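Local coordinates for oligopeptide-binding protein oppA (Lactococcus lactis, PDB 3DRF), which binds oligopeptides in a voluminous cavity as the receptor of the OppABCDF ABC transporter, essential for uptake of peptides longer than three residues and for growth in milk, at residues 310-315 against 488-493; 124-127 against 132-135; 134-139 against 148-153; 454-457 against 462-465; 479-484 against 524-529. One frame throughout, in Å; residues are numbered along the deposited sequence.

Interaction 1. Residues 310-315 against 488-493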
# COMPACT_ATOMS: atom_id res chain seq x y z
N GLY A 310 -12.06 -9.70 14.04
CA GLY A 310 -12.20 -11.07 13.57
C GLY A 310 -10.88 -11.77 13.29
O GLY A 310 -9.89 -11.47 13.85
N HIS A 311 -10.96 -12.76 12.41
CA HIS A 311 -9.79 -13.53 11.96
C HIS A 311 -9.89 -13.79 10.43
O HIS A 311 -10.93 -13.59 9.85
CB HIS A 311 -9.67 -14.84 12.79
CG HIS A 311 -10.59 -15.93 12.36
ND1 HIS A 311 -11.88 -16.06 12.84
CD2 HIS A 311 -10.38 -17.00 11.57
CE1 HIS A 311 -12.43 -17.13 12.31
NE2 HIS A 311 -11.54 -17.72 11.54
N TYR A 312 -8.79 -14.25 9.84
CA TYR A 312 -8.74 -14.65 8.41
C TYR A 312 -8.65 -16.17 8.31
O TYR A 312 -7.79 -16.78 8.89
CB TYR A 312 -7.55 -13.97 7.74
CG TYR A 312 -7.59 -14.17 6.24
CD1 TYR A 312 -8.42 -13.40 5.44
CD2 TYR A 312 -6.86 -15.16 5.65
CE1 TYR A 312 -8.47 -13.58 4.07
CE2 TYR A 312 -6.89 -15.35 4.25
CZ TYR A 312 -7.72 -14.58 3.48
OH TYR A 312 -7.73 -14.80 2.11
N ASP A 313 -9.60 -16.72 7.59
CA ASP A 313 -9.71 -18.15 7.29
C ASP A 313 -8.99 -18.38 5.96
O ASP A 313 -9.47 -18.04 4.94
CB ASP A 313 -11.20 -18.53 7.18
CG ASP A 313 -11.47 -19.96 6.72
OD1 ASP A 313 -10.61 -20.65 6.27
OD2 ASP A 313 -12.63 -20.28 6.79
N ALA A 314 -7.78 -18.93 6.07
CA ALA A 314 -6.92 -19.17 4.91
C ALA A 314 -7.46 -20.28 4.01
O ALA A 314 -7.40 -20.16 2.84
CB ALA A 314 -5.51 -19.54 5.38
N LYS A 315 -8.05 -21.28 4.60
CA LYS A 315 -8.56 -22.42 3.81
C LYS A 315 -9.62 -21.93 2.80
O LYS A 315 -9.59 -22.25 1.67
CB LYS A 315 -9.05 -23.54 4.74
CG LYS A 315 -9.79 -24.65 4.00
CD LYS A 315 -8.81 -25.53 3.23
CE LYS A 315 -9.47 -26.87 2.83
NZ LYS A 315 -10.54 -26.72 1.86
N ALA A 488 -12.21 -11.47 0.75
CA ALA A 488 -11.13 -12.47 0.54
C ALA A 488 -9.70 -11.97 0.80
O ALA A 488 -8.81 -12.75 0.75
CB ALA A 488 -11.20 -13.00 -0.89
N ALA A 489 -9.52 -10.69 1.09
CA ALA A 489 -8.19 -10.11 1.19
C ALA A 489 -7.61 -10.13 2.61
O ALA A 489 -8.16 -9.52 3.46
CB ALA A 489 -8.28 -8.60 0.76
N PRO A 490 -6.42 -10.71 2.80
CA PRO A 490 -5.71 -10.60 4.10
C PRO A 490 -5.32 -9.14 4.44
O PRO A 490 -5.07 -8.82 5.53
CB PRO A 490 -4.43 -11.40 3.85
CG PRO A 490 -4.78 -12.42 2.83
CD PRO A 490 -5.74 -11.65 1.88
N TYR A 491 -5.34 -8.24 3.44
CA TYR A 491 -5.06 -6.83 3.72
C TYR A 491 -6.18 -6.10 4.54
O TYR A 491 -5.95 -5.06 5.02
CB TYR A 491 -4.82 -6.06 2.43
CG TYR A 491 -3.40 -6.15 1.85
CD1 TYR A 491 -2.49 -7.11 2.26
CD2 TYR A 491 -3.01 -5.28 0.86
CE1 TYR A 491 -1.21 -7.16 1.71
CE2 TYR A 491 -1.74 -5.35 0.31
CZ TYR A 491 -0.85 -6.28 0.73
OH TYR A 491 0.44 -6.30 0.15
N ASN A 492 -7.33 -6.76 4.70
CA ASN A 492 -8.36 -6.32 5.64
C ASN A 492 -7.90 -6.76 7.05
O ASN A 492 -8.24 -7.78 7.53
CB ASN A 492 -9.73 -6.93 5.26
CG ASN A 492 -10.89 -6.34 6.11
OD1 ASN A 492 -10.76 -6.12 7.24
ND2 ASN A 492 -12.00 -6.07 5.49
N PHE A 493 -7.07 -5.91 7.66
CA PHE A 493 -6.29 -6.30 8.88
C PHE A 493 -7.11 -6.54 10.12
O PHE A 493 -6.74 -7.29 10.93
CB PHE A 493 -5.22 -5.20 9.21
CG PHE A 493 -4.09 -5.07 8.20
CD1 PHE A 493 -3.69 -6.15 7.41
CD2 PHE A 493 -3.44 -3.87 8.05
CE1 PHE A 493 -2.67 -6.04 6.47
CE2 PHE A 493 -2.41 -3.78 7.12
CZ PHE A 493 -2.02 -4.86 6.38

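Interaction 2. Residues 124-127 against 132-135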
# COMPACT_ATOMS: atom_id res chain seq x y z
N GLU A 124 0.45 -16.69 -10.61
CA GLU A 124 0.67 -17.85 -9.79
C GLU A 124 1.34 -17.47 -8.48
O GLU A 124 1.04 -18.00 -7.48
CB GLU A 124 1.55 -18.90 -10.51
CG GLU A 124 0.87 -19.47 -11.84
CD GLU A 124 1.61 -20.62 -12.45
OE1 GLU A 124 2.51 -21.07 -11.83
OE2 GLU A 124 1.28 -20.99 -13.57
N THR A 125 2.25 -16.50 -8.52
CA THR A 125 2.93 -16.10 -7.27
C THR A 125 1.97 -15.57 -6.21
O THR A 125 2.25 -15.69 -5.07
CB THR A 125 4.11 -15.12 -7.46
OG1 THR A 125 3.61 -13.81 -7.86
CG2 THR A 125 5.15 -15.64 -8.45
N ILE A 126 0.87 -14.94 -6.65
CA ILE A 126 -0.17 -14.49 -5.71
C ILE A 126 -1.24 -15.57 -5.41
O ILE A 126 -1.64 -15.75 -4.30
CB ILE A 126 -0.86 -13.20 -6.27
CG1 ILE A 126 0.21 -12.07 -6.32
CG2 ILE A 126 -2.04 -12.85 -5.38
CD1 ILE A 126 -0.37 -10.74 -6.96
N ALA A 127 -1.69 -16.26 -6.46
CA ALA A 127 -2.85 -17.19 -6.36
C ALA A 127 -2.57 -18.61 -5.81
O ALA A 127 -3.43 -19.19 -5.22
CB ALA A 127 -3.58 -17.28 -7.73
N GLY A 132 3.16 -18.09 -0.37
CA GLY A 132 3.01 -17.27 0.85
C GLY A 132 2.54 -15.83 0.60
O GLY A 132 2.66 -15.04 1.47
N SER A 133 2.00 -15.52 -0.56
CA SER A 133 1.56 -14.15 -0.83
C SER A 133 0.41 -13.73 0.09
O SER A 133 -0.38 -14.52 0.42
CB SER A 133 1.06 -14.01 -2.28
OG SER A 133 0.67 -12.66 -2.52
N ASP A 134 0.40 -12.44 0.45
CA ASP A 134 -0.69 -11.85 1.24
C ASP A 134 -1.62 -11.00 0.34
O ASP A 134 -2.46 -10.31 0.86
CB ASP A 134 -0.06 -10.97 2.34
CG ASP A 134 0.93 -11.76 3.20
OD1 ASP A 134 0.54 -12.76 3.71
OD2 ASP A 134 2.07 -11.36 3.26
N ARG A 135 -1.45 -11.11 -0.99
CA ARG A 135 -2.14 -10.23 -1.95
C ARG A 135 -3.36 -10.83 -2.69
O ARG A 135 -3.87 -10.26 -3.61
CB ARG A 135 -1.14 -9.62 -2.94
CG ARG A 135 -0.13 -8.65 -2.31
CD ARG A 135 0.72 -8.01 -3.44
NE ARG A 135 1.58 -6.93 -2.91
CZ ARG A 135 1.19 -5.71 -2.70
NH1 ARG A 135 2.03 -4.80 -2.26
NH2 ARG A 135 -0.05 -5.36 -2.93
O HOH W 1 1.13 -17.11 -2.81

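Interaction 3. Residues 134-139 against 148-153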
# COMPACT_ATOMS: atom_id res chain seq x y z
N ASP A 134 0.40 -12.44 0.45
CA ASP A 134 -0.69 -11.85 1.24
C ASP A 134 -1.62 -11.00 0.34
O ASP A 134 -2.46 -10.31 0.86
CB ASP A 134 -0.06 -10.97 2.34
CG ASP A 134 0.93 -11.76 3.20
OD1 ASP A 134 0.54 -12.76 3.71
OD2 ASP A 134 2.07 -11.36 3.26
N ARG A 135 -1.45 -11.11 -0.99
CA ARG A 135 -2.14 -10.23 -1.95
C ARG A 135 -3.36 -10.83 -2.69
O ARG A 135 -3.87 -10.26 -3.61
CB ARG A 135 -1.14 -9.62 -2.94
CG ARG A 135 -0.13 -8.65 -2.31
CD ARG A 135 0.72 -8.01 -3.44
NE ARG A 135 1.58 -6.93 -2.91
CZ ARG A 135 1.19 -5.71 -2.70
NH1 ARG A 135 2.03 -4.80 -2.26
NH2 ARG A 135 -0.05 -5.36 -2.93
N TRP A 136 -3.89 -11.96 -2.20
CA TRP A 136 -5.17 -12.44 -2.71
C TRP A 136 -6.27 -11.38 -2.38
O TRP A 136 -6.22 -10.70 -1.37
CB TRP A 136 -5.52 -13.87 -2.14
CG TRP A 136 -6.80 -14.41 -2.80
CD1 TRP A 136 -8.00 -14.49 -2.22
CD2 TRP A 136 -6.99 -14.83 -4.19
NE1 TRP A 136 -8.94 -14.98 -3.12
CE2 TRP A 136 -8.35 -15.14 -4.35
CE3 TRP A 136 -6.14 -14.93 -5.31
CZ2 TRP A 136 -8.88 -15.59 -5.56
CZ3 TRP A 136 -6.66 -15.36 -6.49
CH2 TRP A 136 -8.00 -15.70 -6.62
N THR A 137 -7.25 -11.30 -3.26
CA THR A 137 -8.28 -10.26 -3.17
C THR A 137 -9.44 -10.70 -4.06
O THR A 137 -9.25 -11.44 -4.96
CB THR A 137 -7.71 -8.90 -3.63
OG1 THR A 137 -8.84 -8.04 -3.84
CG2 THR A 137 -6.83 -9.01 -4.95
N ASP A 138 -10.64 -10.24 -3.78
CA ASP A 138 -11.76 -10.57 -4.65
C ASP A 138 -11.64 -9.97 -6.06
O ASP A 138 -12.34 -10.40 -6.97
CB ASP A 138 -13.09 -10.18 -4.01
CG ASP A 138 -13.48 -11.13 -2.90
OD1 ASP A 138 -13.67 -12.31 -3.24
OD2 ASP A 138 -13.59 -10.70 -1.73
N SER A 139 -10.74 -9.00 -6.26
CA SER A 139 -10.55 -8.49 -7.65
C SER A 139 -10.09 -9.61 -8.59
O SER A 139 -10.48 -9.67 -9.72
CB SER A 139 -9.48 -7.40 -7.67
OG SER A 139 -9.81 -6.29 -6.80
N ASP A 148 -10.64 -21.04 -9.07
CA ASP A 148 -10.49 -22.50 -8.99
C ASP A 148 -8.97 -22.90 -8.96
O ASP A 148 -8.60 -23.85 -8.35
CB ASP A 148 -11.20 -23.13 -10.20
CG ASP A 148 -12.70 -23.30 -10.00
OD1 ASP A 148 -13.22 -23.13 -8.95
OD2 ASP A 148 -13.30 -23.64 -10.98
N TYR A 149 -8.13 -22.12 -9.64
CA TYR A 149 -6.68 -22.30 -9.48
C TYR A 149 -6.22 -22.02 -8.04
O TYR A 149 -5.56 -22.77 -7.47
CB TYR A 149 -5.94 -21.43 -10.50
CG TYR A 149 -4.42 -21.57 -10.39
CD1 TYR A 149 -3.75 -22.65 -11.00
CD2 TYR A 149 -3.66 -20.68 -9.64
CE1 TYR A 149 -2.38 -22.81 -10.88
CE2 TYR A 149 -2.26 -20.85 -9.53
CZ TYR A 149 -1.67 -21.90 -10.17
OH TYR A 149 -0.31 -22.02 -10.04
N HIS A 150 -6.73 -20.95 -7.46
CA HIS A 150 -6.37 -20.50 -6.09
C HIS A 150 -6.71 -21.55 -5.02
O HIS A 150 -6.01 -21.70 -4.10
CB HIS A 150 -7.10 -19.17 -5.78
CG HIS A 150 -6.86 -18.67 -4.38
ND1 HIS A 150 -5.63 -18.37 -3.87
CD2 HIS A 150 -7.74 -18.42 -3.39
CE1 HIS A 150 -5.75 -17.99 -2.61
NE2 HIS A 150 -7.03 -17.98 -2.31
N THR A 151 -7.82 -22.25 -5.21
CA THR A 151 -8.23 -23.33 -4.25
C THR A 151 -7.60 -24.71 -4.62
O THR A 151 -7.80 -25.64 -3.88
CB THR A 151 -9.76 -23.52 -4.27
OG1 THR A 151 -10.15 -23.92 -5.59
CG2 THR A 151 -10.49 -22.24 -3.84
N GLY A 152 -6.92 -24.83 -5.75
CA GLY A 152 -6.33 -26.10 -6.16
C GLY A 152 -7.32 -27.00 -6.89
O GLY A 152 -6.95 -28.06 -7.26
N LYS A 153 -8.53 -26.54 -7.11
CA LYS A 153 -9.46 -27.31 -7.95
C LYS A 153 -9.02 -27.42 -9.39
O LYS A 153 -9.23 -28.43 -10.01
CB LYS A 153 -10.85 -26.71 -7.84
CG LYS A 153 -11.87 -27.45 -8.67
CD LYS A 153 -13.28 -26.95 -8.37
CE LYS A 153 -14.32 -27.64 -9.27
NZ LYS A 153 -15.69 -27.20 -9.01

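Interaction 4. Residues 454-457 against 462-465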
# COMPACT_ATOMS: atom_id res chain seq x y z
N VAL A 454 4.02 -5.60 10.44
CA VAL A 454 3.53 -6.14 9.17
C VAL A 454 3.28 -7.66 9.31
O VAL A 454 2.25 -8.15 8.92
CB VAL A 454 4.47 -5.86 7.96
CG1 VAL A 454 3.90 -6.53 6.67
CG2 VAL A 454 4.59 -4.35 7.71
N ASP A 455 4.23 -8.37 9.93
CA ASP A 455 4.06 -9.84 10.17
C ASP A 455 2.80 -10.07 11.03
O ASP A 455 2.04 -10.94 10.75
CB ASP A 455 5.31 -10.44 10.87
CG ASP A 455 6.51 -10.51 9.96
OD1 ASP A 455 6.38 -10.45 8.75
OD2 ASP A 455 7.54 -10.58 10.57
N HIS A 456 2.68 -9.32 12.09
CA HIS A 456 1.51 -9.44 12.99
C HIS A 456 0.18 -9.24 12.25
O HIS A 456 -0.74 -9.90 12.56
CB HIS A 456 1.64 -8.46 14.18
CG HIS A 456 1.06 -8.97 15.47
ND1 HIS A 456 1.55 -10.08 16.11
CD2 HIS A 456 0.07 -8.51 16.24
CE1 HIS A 456 0.86 -10.28 17.21
NE2 HIS A 456 -0.05 -9.35 17.30
N MET A 457 0.14 -8.29 11.34
CA MET A 457 -1.09 -7.94 10.61
C MET A 457 -1.45 -8.96 9.56
O MET A 457 -2.57 -9.19 9.32
CB MET A 457 -0.97 -6.57 9.94
CG MET A 457 -0.88 -5.38 10.96
SD MET A 457 -2.35 -5.27 12.03
CE MET A 457 -1.65 -5.82 13.64
N GLY A 462 -4.37 -14.19 11.73
CA GLY A 462 -4.40 -12.93 12.46
C GLY A 462 -4.29 -13.21 13.96
O GLY A 462 -4.58 -14.25 14.41
N ALA A 463 -3.91 -12.18 14.68
CA ALA A 463 -3.66 -12.24 16.13
C ALA A 463 -4.87 -11.75 16.91
O ALA A 463 -5.61 -10.94 16.44
CB ALA A 463 -2.44 -11.40 16.47
N ASN A 464 -5.03 -12.23 18.12
CA ASN A 464 -6.14 -11.91 18.93
C ASN A 464 -5.75 -11.00 20.08
O ASN A 464 -6.53 -10.77 20.91
CB ASN A 464 -6.73 -13.22 19.50
CG ASN A 464 -8.18 -13.14 19.74
OD1 ASN A 464 -8.90 -12.53 18.98
ND2 ASN A 464 -8.62 -13.75 20.82
N ASP A 465 -4.55 -10.48 20.08
CA ASP A 465 -3.92 -9.77 21.23
C ASP A 465 -3.67 -8.28 21.05
O ASP A 465 -2.86 -7.69 21.69
CB ASP A 465 -2.62 -10.49 21.60
CG ASP A 465 -1.54 -10.39 20.50
OD1 ASP A 465 -1.80 -9.83 19.42
OD2 ASP A 465 -0.42 -10.87 20.75
O HOH W 2 -3.36 -9.61 13.57

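Interaction 5. Residues 479-484 against 524-529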
# COMPACT_ATOMS: atom_id res chain seq x y z
N PRO A 479 -8.85 4.46 -7.67
CA PRO A 479 -9.44 4.65 -6.32
C PRO A 479 -10.22 3.48 -5.63
O PRO A 479 -10.48 3.57 -4.47
CB PRO A 479 -10.38 5.87 -6.51
CG PRO A 479 -10.66 5.89 -8.00
CD PRO A 479 -9.34 5.49 -8.62
N SER A 480 -10.58 2.46 -6.38
CA SER A 480 -11.25 1.29 -5.77
C SER A 480 -10.40 0.70 -4.63
O SER A 480 -9.22 0.55 -4.75
CB SER A 480 -11.52 0.23 -6.85
OG SER A 480 -12.27 -0.82 -6.22
N GLN A 481 -11.08 0.40 -3.55
CA GLN A 481 -10.44 -0.17 -2.35
C GLN A 481 -10.79 -1.64 -2.11
O GLN A 481 -10.63 -2.12 -1.04
CB GLN A 481 -10.69 0.70 -1.11
CG GLN A 481 -10.13 2.14 -1.37
CD GLN A 481 -10.17 3.00 -0.12
OE1 GLN A 481 -10.96 2.80 0.79
NE2 GLN A 481 -9.32 3.99 -0.10
N GLN A 482 -11.21 -2.35 -3.15
CA GLN A 482 -11.35 -3.82 -3.09
C GLN A 482 -10.11 -4.48 -2.54
O GLN A 482 -10.24 -5.40 -1.81
CB GLN A 482 -11.60 -4.43 -4.50
CG GLN A 482 -13.00 -4.02 -5.12
CD GLN A 482 -14.13 -4.95 -4.64
OE1 GLN A 482 -13.99 -5.67 -3.73
NE2 GLN A 482 -15.27 -4.86 -5.28
N ASP A 483 -8.92 -3.98 -2.90
CA ASP A 483 -7.69 -4.70 -2.53
C ASP A 483 -7.23 -4.36 -1.09
O ASP A 483 -6.34 -4.94 -0.60
CB ASP A 483 -6.61 -4.44 -3.60
CG ASP A 483 -6.94 -5.12 -4.97
OD1 ASP A 483 -7.86 -5.85 -5.05
OD2 ASP A 483 -6.16 -4.85 -5.85
N LEU A 484 -7.92 -3.45 -0.43
CA LEU A 484 -7.76 -3.19 1.02
C LEU A 484 -8.80 -3.89 1.89
O LEU A 484 -8.49 -4.28 2.99
CB LEU A 484 -7.86 -1.68 1.27
CG LEU A 484 -6.83 -0.76 0.60
CD1 LEU A 484 -7.02 0.66 1.13
CD2 LEU A 484 -5.36 -1.19 0.87
N VAL A 524 -19.48 7.93 -2.85
CA VAL A 524 -19.96 8.73 -1.69
C VAL A 524 -20.62 7.78 -0.65
O VAL A 524 -20.38 7.91 0.50
CB VAL A 524 -20.96 9.83 -2.15
CG1 VAL A 524 -21.72 10.41 -0.94
CG2 VAL A 524 -20.22 10.94 -2.88
N LYS A 525 -21.46 6.90 -1.12
CA LYS A 525 -22.17 5.94 -0.22
C LYS A 525 -21.17 5.08 0.57
O LYS A 525 -21.31 4.94 1.74
CB LYS A 525 -23.20 5.10 -0.98
CG LYS A 525 -23.97 4.15 -0.03
CD LYS A 525 -25.01 3.33 -0.80
CE LYS A 525 -25.98 2.58 0.11
NZ LYS A 525 -25.27 1.55 0.96
N TYR A 526 -20.18 4.56 -0.13
CA TYR A 526 -19.09 3.82 0.50
C TYR A 526 -18.36 4.62 1.59
O TYR A 526 -18.12 4.13 2.65
CB TYR A 526 -18.09 3.45 -0.60
CG TYR A 526 -16.77 2.87 -0.08
CD1 TYR A 526 -16.73 1.65 0.60
CD2 TYR A 526 -15.57 3.55 -0.28
CE1 TYR A 526 -15.49 1.14 1.06
CE2 TYR A 526 -14.37 3.05 0.17
CZ TYR A 526 -14.35 1.86 0.87
OH TYR A 526 -13.14 1.33 1.35
N GLN A 527 -18.02 5.86 1.27
CA GLN A 527 -17.34 6.72 2.25
C GLN A 527 -18.22 6.98 3.51
O GLN A 527 -17.77 6.90 4.60
CB GLN A 527 -16.93 8.05 1.61
CG GLN A 527 -15.76 7.92 0.55
CD GLN A 527 -15.58 9.21 -0.28
OE1 GLN A 527 -15.03 10.17 0.18
NE2 GLN A 527 -16.01 9.18 -1.47
N GLU A 528 -19.49 7.27 3.29
CA GLU A 528 -20.43 7.49 4.39
C GLU A 528 -20.62 6.20 5.18
O GLU A 528 -20.60 6.24 6.36
CB GLU A 528 -21.81 7.89 3.82
CG GLU A 528 -21.91 9.32 3.18
CD GLU A 528 -23.22 9.51 2.41
OE1 GLU A 528 -23.88 8.55 2.03
OE2 GLU A 528 -23.51 10.66 2.22
N ASP A 529 -20.77 5.07 4.50
CA ASP A 529 -21.07 3.81 5.20
C ASP A 529 -19.84 3.33 6.03
O ASP A 529 -20.00 2.86 7.10
CB ASP A 529 -21.52 2.69 4.23
CG ASP A 529 -22.89 2.95 3.64
OD1 ASP A 529 -23.63 3.79 4.10
OD2 ASP A 529 -23.17 2.23 2.68

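Interaction 1. Residues 310-315 against 488-493
Tyr312 reaches from the short strand 311-313 into the loop 488-493 and meets it in two ways at once: its hydroxyl bonds to a backbone carbonyl while its ring lies against a proline. The swing of the ring comes from chi1 near -171°, which sets CG opposite the backbone N and carries the phenol away from its strand. At the far end OH donates to Ala488 O over 2.7 Å, a short bond. The donor comes in above the carbonyl plane, 36° out of it, so it does not sit on a lone pair. That oxygen lies at the ring edge, near the plane of the phenol. Pro490 takes one face: its CG is 4.0 Å from the centroid of the Tyr312 ring, a CH-pi contact displaced toward the hydroxyl end, where CG comes within 3.7 Å of Tyr312 CZ. Tyr312 CE1 also passes 3.8 Å from Ala489 C, obliquely. With its hydroxyl bonded and a face packed, the ring is held at both its tip and its flat side.

The turn that follows is itself well tied. Asn492 N bonds to Ala489 O at 3.1 Å, and the same carbonyl accepts from Asn319 ND2 on the partner strand 318-320. The contact thus joins the two-stranded antiparallel sheet 311-313/318-320 to a type I beta turn, Ala489 to Asn492, whose Tyr491, with Phe493 just after it, packs on the bound peptide in the cavity of this solute-binding protein.

Interaction 2. Residues 124-127 against 132-135
Ser133 packs against the C-terminal turn of helix 116-127 and at the same time makes an ST turn, its OG accepting from Arg135 N over 3.0 Å at an N-H...O angle of 157°. Its CB lies 3.5 Å from Thr125 O and 3.7 Å from Ile126 CA, so the serine rests on the helix backbone more than on any side chain. OG stands opposite the backbone N (chi1 -179°), which turns it forward along the loop to the amide of Arg135 that it accepts from. Ile126 fills the next position: its CG2 branch touches the backbone of Arg135, 3.6 Å from Arg135 C, while its CG1 lies 3.9 Å from Ser133 OG.

Around this first shell, Ser133 OG also bonds to Gly52 O, its strongest polar partner, and Leu140 and Leu191 pack on Ile126. Arg135 runs extended away from the helix; its NH1 bonds both to Ser54 O and to the backbone of the bound peptide, so the loop held here against the helix carries an arginine that binds the peptide. With an alanine at Ser133, Arg135 N and Gly52 O would probably be left without their hydroxyl partner, and the chain leading to Arg135 could shift. One water completes the link between helix and loop: it lies 2.9 Å from Thr125 O and accepts from Ser133 N at 2.9 Å.

Interaction 3. Residues 134-139 against 148-153
Trp136 and His150 lie flat against each other, the imidazole parallel to the indole with only 8° between their planes. The centroid of the His150 ring is 3.7 Å from that of the five-membered ring of Trp136, a true face-to-face stack, and the closest pair is Trp136 CE2 with His150 CD2 at 3.5 Å. The overlap continues along the indole: His150 CB sits over the six-membered ring, 4.0 Å from its centroid, as a CH-pi contact. One face of the tryptophan therefore meets both the imidazole and the methylene that carries it. Both side chains leave their backbones with CG opposite N, Trp136 at chi1 -174° and His150 at 177°, which extends both rings into the space between loop and helix, where the planes can meet broadside.

The other neighbours of Trp136 include Ala127 on helix 116-127 and Ala488. Replacing Trp136 by an alanine would probably strip the packing from one face of the imidazole and open a gap between the loop and the last turn of helix 146-150. Just past His150 that helix closes in a Schellman motif, with Gly152 at positive phi.

The imidazole is held by its two nitrogens as well as over its face: ND1 bonds to Ala127 O and NE2 to Ser317 OG. Since ND1 faces a carbonyl, it is likely to carry a proton, and the two polar bonds together with the stack should fix the rotation of the ring.

Interaction 4. Residues 454-457 against 462-465
His456 makes a side-chain hydrogen bond to Asp465 across the loop after helix 450-458. NE2 donates to Asp465 OD1 at 2.8 Å with an N-H...O angle of 157°, and the oxygen receives it on its syn lone pair. It lies nearly in the imidazole plane, and ring and carboxylate are close to coplanar, 28° apart, so the two flat groups meet edge on. The carboxylate is brought round by chi1 of 66°, which wedges CG between the backbone N and the carbonyl carbon. Its other oxygen, OD2, bonds to Tyr443 OH, so both carboxylate oxygens have a partner. The acid would probably favour a positively charged imidazole.

The nonpolar part is the methyl of Ala463 over one face of the imidazole, its CB 3.3 Å from His456 NE2. Tyr443 adds a ring contact with His456 at a steep angle.

Water supplies the third link, donating to His456 O at 2.8 Å and accepting from Ala463 N at 2.9 Å.

All this lies near the protein surface, where the loop leads from helix 450-458 to strand 468-474. Earlier in the helix, Val454 packs on an apolar side chain of the bound peptide; one residue past His456, Met457 touches Phe493 in the loop before helix 499-508.

Interaction 5. Residues 479-484 against 524-529
This is a buried contact between two helices resting on one hydrogen bond: the residue just before helix 482-485, Gln481 at its N-cap position, meets Tyr526 from the middle of the long helix 516-533. Both belong to the Venus fly-trap fold of this solute-binding protein, closed round the peptide, and beyond Gln481, Asp483 and Leu484 pack on polar side chains of the bound peptide.

Tyr526 leaves its helix with CG opposite the backbone N (chi1 171°), which sends the phenol straight across toward the neighbouring helix. Gln481 comes to meet it with an extended chain beyond CG. The two side chains cross at about a right angle, and the amide plane stands at 90° to the ring plane, so the groups touch through their polar ends and not by stacking. Farther back along the glutamine, CB is 3.5 Å from Tyr526 OH, so the hydroxyl rests against the aliphatic root as well as the amide.

What positions the pair is a second set of bonds. Gln481 NE2 donates to Leu360 O, which settles which end of the amide is oxygen and turns OE1 to the phenol. Leu505 and Ile508 of helix 499-508 pack on Tyr526, so the ring is packed by apolar residues while its hydroxyl is bonded. On the solvent side of helix 516-533, Lys525 NZ forms a salt bridge to Asp529 OD2 at 2.8 Å, one turn on, and a second to Asp504.

The bond at the centre is Tyr526 OH donating to Gln481 OE1 at 2.7 Å, in the carbonyl plane and on a lone pair, with a C=O...O angle of 140°.

Overall arrangement
Interactions 1 and 5 are buried and each turns on a tyrosine hydroxyl donating to an oxygen, a backbone carbonyl in the first and a side-chain amide in the second. Interactions 2 and 3 are partly buried and share Asp134 and Arg135: one fixes the loop to the end of helix 116-127 by packing and water, the other stacks it on helix 146-150, and Ala127 O to His150 ND1 joins them. Interaction 4, at the surface, relies on a histidine-carboxylate hydrogen bond and a bridging water. Asp138 to Ala488 ties interaction 3 to interaction 1, while Asp483 ties it to interaction 5, although their centres lie about 22 Å apart.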